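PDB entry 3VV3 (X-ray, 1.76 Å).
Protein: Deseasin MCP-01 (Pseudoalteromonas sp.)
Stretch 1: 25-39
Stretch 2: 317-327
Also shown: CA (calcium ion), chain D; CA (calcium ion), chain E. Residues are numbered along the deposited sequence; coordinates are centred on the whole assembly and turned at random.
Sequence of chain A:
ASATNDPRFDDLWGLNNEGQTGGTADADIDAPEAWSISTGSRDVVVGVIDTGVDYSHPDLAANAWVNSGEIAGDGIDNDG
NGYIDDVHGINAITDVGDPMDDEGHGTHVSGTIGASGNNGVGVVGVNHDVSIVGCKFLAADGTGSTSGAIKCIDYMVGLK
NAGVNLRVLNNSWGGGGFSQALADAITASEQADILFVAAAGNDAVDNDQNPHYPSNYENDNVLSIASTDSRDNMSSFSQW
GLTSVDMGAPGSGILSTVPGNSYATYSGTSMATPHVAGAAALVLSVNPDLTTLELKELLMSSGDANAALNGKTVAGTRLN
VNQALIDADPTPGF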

# COMPACT_ATOMS: atom_id res chain seq x y z
N ALA A 25 6.46 -24.37 9.15
CA ALA A 25 5.23 -25.15 9.27
C ALA A 25 4.48 -24.78 10.55
O ALA A 25 5.07 -24.62 11.62
N ASP A 26 3.16 -24.63 10.42
CA ASP A 26 2.24 -24.31 11.52
C ASP A 26 2.23 -22.85 11.99
O ASP A 26 1.58 -22.53 12.99
N ALA A 27 2.97 -21.99 11.29
CA ALA A 27 2.84 -20.55 11.51
C ALA A 27 1.61 -20.11 10.73
O ALA A 27 1.71 -19.65 9.60
N ASP A 28 0.44 -20.30 11.34
CA ASP A 28 -0.83 -20.07 10.66
C ASP A 28 -1.94 -20.02 11.70
O ASP A 28 -1.68 -20.19 12.90
N ILE A 29 -3.17 -19.78 11.26
CA ILE A 29 -4.27 -19.62 12.20
C ILE A 29 -5.07 -20.91 12.40
O ILE A 29 -6.10 -20.90 13.07
N ASP A 30 -4.58 -22.01 11.84
CA ASP A 30 -5.24 -23.31 11.98
C ASP A 30 -6.67 -23.28 11.43
O ASP A 30 -7.60 -23.78 12.08
N ALA A 31 -6.85 -22.72 10.24
CA ALA A 31 -8.18 -22.60 9.64
C ALA A 31 -8.82 -23.95 9.29
O ALA A 31 -10.00 -24.16 9.56
N PRO A 32 -8.06 -24.88 8.67
CA PRO A 32 -8.70 -26.15 8.32
C PRO A 32 -9.21 -26.90 9.55
O PRO A 32 -10.26 -27.55 9.50
N GLU A 33 -8.47 -26.82 10.64
CA GLU A 33 -8.92 -27.42 11.89
C GLU A 33 -10.20 -26.74 12.35
O GLU A 33 -11.18 -27.40 12.70
N ALA A 34 -10.22 -25.41 12.32
CA ALA A 34 -11.40 -24.67 12.74
C ALA A 34 -12.61 -25.04 11.89
O ALA A 34 -13.74 -25.12 12.39
N TRP A 35 -12.38 -25.28 10.61
CA TRP A 35 -13.48 -25.58 9.69
C TRP A 35 -14.17 -26.90 9.99
O TRP A 35 -15.25 -27.17 9.47
N SER A 36 -13.57 -27.73 10.84
CA SER A 36 -14.24 -28.96 11.25
C SER A 36 -15.38 -28.63 12.22
O SER A 36 -16.31 -29.43 12.40
N ILE A 37 -15.31 -27.45 12.82
CA ILE A 37 -16.33 -26.98 13.74
C ILE A 37 -17.35 -26.10 13.02
O ILE A 37 -18.56 -26.28 13.16
N SER A 38 -16.85 -25.14 12.24
CA SER A 38 -17.72 -24.25 11.47
C SER A 38 -16.98 -23.69 10.27
O SER A 38 -15.79 -23.39 10.35
N THR A 39 -17.70 -23.57 9.15
CA THR A 39 -17.19 -22.85 7.99
C THR A 39 -17.95 -21.53 7.79
O THR A 39 -17.79 -20.87 6.77
N THR A 317 -0.07 -12.64 21.51
CA THR A 317 -0.48 -13.83 20.77
C THR A 317 -0.72 -13.55 19.29
O THR A 317 -0.97 -12.41 18.88
N ARG A 318 -0.63 -14.61 18.50
CA ARG A 318 -0.96 -14.58 17.09
C ARG A 318 -2.25 -15.36 16.90
O ARG A 318 -2.40 -16.45 17.44
N LEU A 319 -3.17 -14.79 16.12
CA LEU A 319 -4.50 -15.37 15.91
C LEU A 319 -4.51 -16.88 15.68
O LEU A 319 -3.74 -17.41 14.88
N ASN A 320 -5.39 -17.57 16.39
CA ASN A 320 -5.65 -18.97 16.10
C ASN A 320 -7.14 -19.22 16.13
O ASN A 320 -7.75 -19.26 17.20
N VAL A 321 -7.74 -19.37 14.95
CA VAL A 321 -9.19 -19.40 14.87
C VAL A 321 -9.74 -20.75 15.30
O VAL A 321 -10.87 -20.84 15.79
N ASN A 322 -8.94 -21.80 15.17
CA ASN A 322 -9.36 -23.10 15.69
C ASN A 322 -9.56 -23.00 17.20
O ASN A 322 -10.61 -23.38 17.72
N GLN A 323 -8.55 -22.50 17.90
CA GLN A 323 -8.65 -22.38 19.35
C GLN A 323 -9.76 -21.41 19.76
O GLN A 323 -10.40 -21.58 20.79
N ALA A 324 -9.99 -20.39 18.94
CA ALA A 324 -11.05 -19.43 19.23
C ALA A 324 -12.40 -20.14 19.22
O ALA A 324 -13.22 -19.92 20.12
N LEU A 325 -12.64 -20.97 18.21
CA LEU A 325 -13.90 -21.71 18.10
C LEU A 325 -14.05 -22.69 19.25
O LEU A 325 -15.13 -22.84 19.81
N ILE A 326 -12.96 -23.38 19.58
CA ILE A 326 -12.98 -24.30 20.71
C ILE A 326 -13.31 -23.57 22.01
O ILE A 326 -14.18 -23.99 22.78
N ASP A 327 -12.63 -22.45 22.25
CA ASP A 327 -12.85 -21.69 23.47
C ASP A 327 -14.23 -21.04 23.52
O ASP A 327 -14.70 -20.68 24.60

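What bump fits the hollow between Val321 and Leu325? Ala34 points toward the second stretch, and where its CB faces that stretch, Ala34 CA is 3.9 Å from Asn322 CA. Val321 (p) and Leu325 (m, p) close around that methyl: Ala34 CB lies 3.7 Å from Val321 CG1 and 3.7 Å from Leu325 CD2. Asn322 (t) also points in, bringing its CG to 3.5 Å from Glu33 CB.

What packs beside this centre? Ile37 (m, t) reaches over the second helix, its CD1 3.8 Å from Leu325 CB and 3.9 Å from Ile326 CG1. Buried Ile29 (p, t) packs against both Val321 and Leu319, with CD1 3.8 Å from Val321 CG1 and CG2 3.9 Å from Leu319 CD2. Its backbone joins in, Val321 N donating to Ile29 O at 2.9 Å. Arg318 (t, chi2 -97°, m) also points in, with Asp28 O over one face of its guanidinium, 3.0 Å from Arg318 NH1.

Where do the polar groups and calcium ions fit? Asp30 (m) points toward the second stretch; Asn320 ND2 donates to Asp30 OD2 at 2.9 Å, and water 1 links that carboxylate to Asn322 ND2. Asp30 and Asp26 (t) bind both calcium ions, and Asp28 (p) binds the chain D ion. Asn320 OD1 meanwhile caps its own helix, accepting from Gln323 N at 2.9 Å.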

# COMPACT_ATOMS: atom_id res chain seq x y z
CB ALA A 25 5.52 -26.66 9.21
CB ASP A 26 2.36 -25.26 12.71
CG ASP A 26 1.08 -25.32 13.52
OD1 ASP A 26 0.01 -25.33 12.89
OD2 ASP A 26 1.13 -25.35 14.76
CB ALA A 27 4.07 -19.81 11.03
CB ASP A 28 -1.11 -21.15 9.60
CG ASP A 28 -1.20 -22.56 10.18
OD1 ASP A 28 -1.88 -22.73 11.22
OD2 ASP A 28 -0.60 -23.48 9.59
CB ILE A 29 -5.22 -18.45 11.77
CG1 ILE A 29 -6.04 -18.81 10.53
CG2 ILE A 29 -4.41 -17.18 11.56
CD1 ILE A 29 -7.12 -17.78 10.18
CB ASP A 30 -5.26 -23.78 13.45
CG ASP A 30 -3.92 -24.38 13.90
OD1 ASP A 30 -3.11 -24.77 13.05
OD2 ASP A 30 -3.70 -24.47 15.13
CB ALA A 31 -8.15 -21.69 8.42
CB PRO A 32 -7.58 -26.94 7.63
CG PRO A 32 -6.65 -25.86 7.09
CD PRO A 32 -6.68 -24.79 8.16
CB GLU A 33 -7.82 -27.32 12.95
CG GLU A 33 -6.60 -28.21 12.68
CD GLU A 33 -5.60 -27.66 11.67
OE1 GLU A 33 -5.83 -26.55 11.12
OE2 GLU A 33 -4.58 -28.35 11.41
CB ALA A 34 -11.15 -23.15 12.68
CB TRP A 35 -13.01 -25.53 8.24
CG TRP A 35 -12.62 -24.15 7.80
CD1 TRP A 35 -13.09 -22.97 8.31
CD2 TRP A 35 -11.70 -23.80 6.75
NE1 TRP A 35 -12.51 -21.90 7.65
CE2 TRP A 35 -11.66 -22.39 6.69
CE3 TRP A 35 -10.91 -24.54 5.87
CZ2 TRP A 35 -10.86 -21.71 5.78
CZ3 TRP A 35 -10.12 -23.86 4.96
CH2 TRP A 35 -10.10 -22.46 4.92
CB SER A 36 -13.24 -29.93 11.90
OG SER A 36 -12.80 -29.46 13.16
CB ILE A 37 -15.70 -26.18 14.90
CG1 ILE A 37 -14.72 -27.05 15.69
CG2 ILE A 37 -16.78 -25.59 15.82
CD1 ILE A 37 -13.87 -26.27 16.69
CB SER A 38 -18.20 -23.09 12.35
OG SER A 38 -19.12 -22.28 11.64
CB THR A 39 -17.23 -23.70 6.70
OG1 THR A 39 -18.52 -24.32 6.55
CG2 THR A 39 -16.15 -24.78 6.75
CB THR A 317 -1.78 -14.41 21.33
OG1 THR A 317 -2.80 -13.40 21.27
CG2 THR A 317 -1.59 -14.86 22.78
CB ARG A 318 0.18 -15.20 16.27
CG ARG A 318 0.01 -15.07 14.75
CD ARG A 318 -0.60 -16.32 14.13
NE ARG A 318 0.29 -17.47 14.29
CZ ARG A 318 -0.04 -18.59 14.94
NH1 ARG A 318 -1.25 -18.73 15.47
NH2 ARG A 318 0.85 -19.57 15.04
CB LEU A 319 -5.17 -14.69 14.71
CG LEU A 319 -6.56 -15.17 14.30
CD1 LEU A 319 -7.60 -14.84 15.36
CD2 LEU A 319 -6.93 -14.55 12.95
CB ASN A 320 -4.94 -19.88 17.11
CG ASN A 320 -5.02 -21.34 16.70
OD1 ASN A 320 -6.10 -21.86 16.43
ND2 ASN A 320 -3.86 -22.00 16.61
CB VAL A 321 -9.72 -18.97 13.48
CG1 VAL A 321 -9.33 -19.97 12.39
CG2 VAL A 321 -11.26 -18.76 13.54
CB ASN A 322 -8.35 -24.20 15.36
CG ASN A 322 -8.81 -25.57 15.84
OD1 ASN A 322 -9.94 -25.98 15.57
ND2 ASN A 322 -7.94 -26.26 16.58
CB GLN A 323 -7.32 -21.97 19.99
CG GLN A 323 -7.29 -22.18 21.51
CD GLN A 323 -7.37 -23.65 21.90
OE1 GLN A 323 -6.63 -24.49 21.37
NE2 GLN A 323 -8.27 -23.98 22.83
CB ALA A 324 -11.04 -18.30 18.21
CB LEU A 325 -13.99 -22.46 16.77
CG LEU A 325 -14.58 -21.73 15.56
CD1 LEU A 325 -14.04 -20.33 15.41
CD2 LEU A 325 -14.41 -22.53 14.29
CB ILE A 326 -11.62 -25.01 20.86
CG1 ILE A 326 -11.36 -25.92 19.66
CG2 ILE A 326 -11.56 -25.79 22.17
CD1 ILE A 326 -9.97 -26.54 19.66
CB ASP A 327 -11.75 -20.64 23.65
CG ASP A 327 -10.39 -21.25 23.95
OD1 ASP A 327 -10.30 -22.49 24.11
OD2 ASP A 327 -9.41 -20.48 24.04
CA CA D . -1.50 -25.32 11.16
CA CA E . -1.37 -25.24 14.96
O HOH W 1 -5.33 -25.36 17.10
O HOH W 2 -2.10 -27.54 11.52
O HOH W 3 -3.65 -25.40 9.73
O HOH W 4 -0.02 -26.27 9.65
O HOH W 5 -1.89 -27.37 14.45
O HOH W 6 -1.33 -26.58 17.05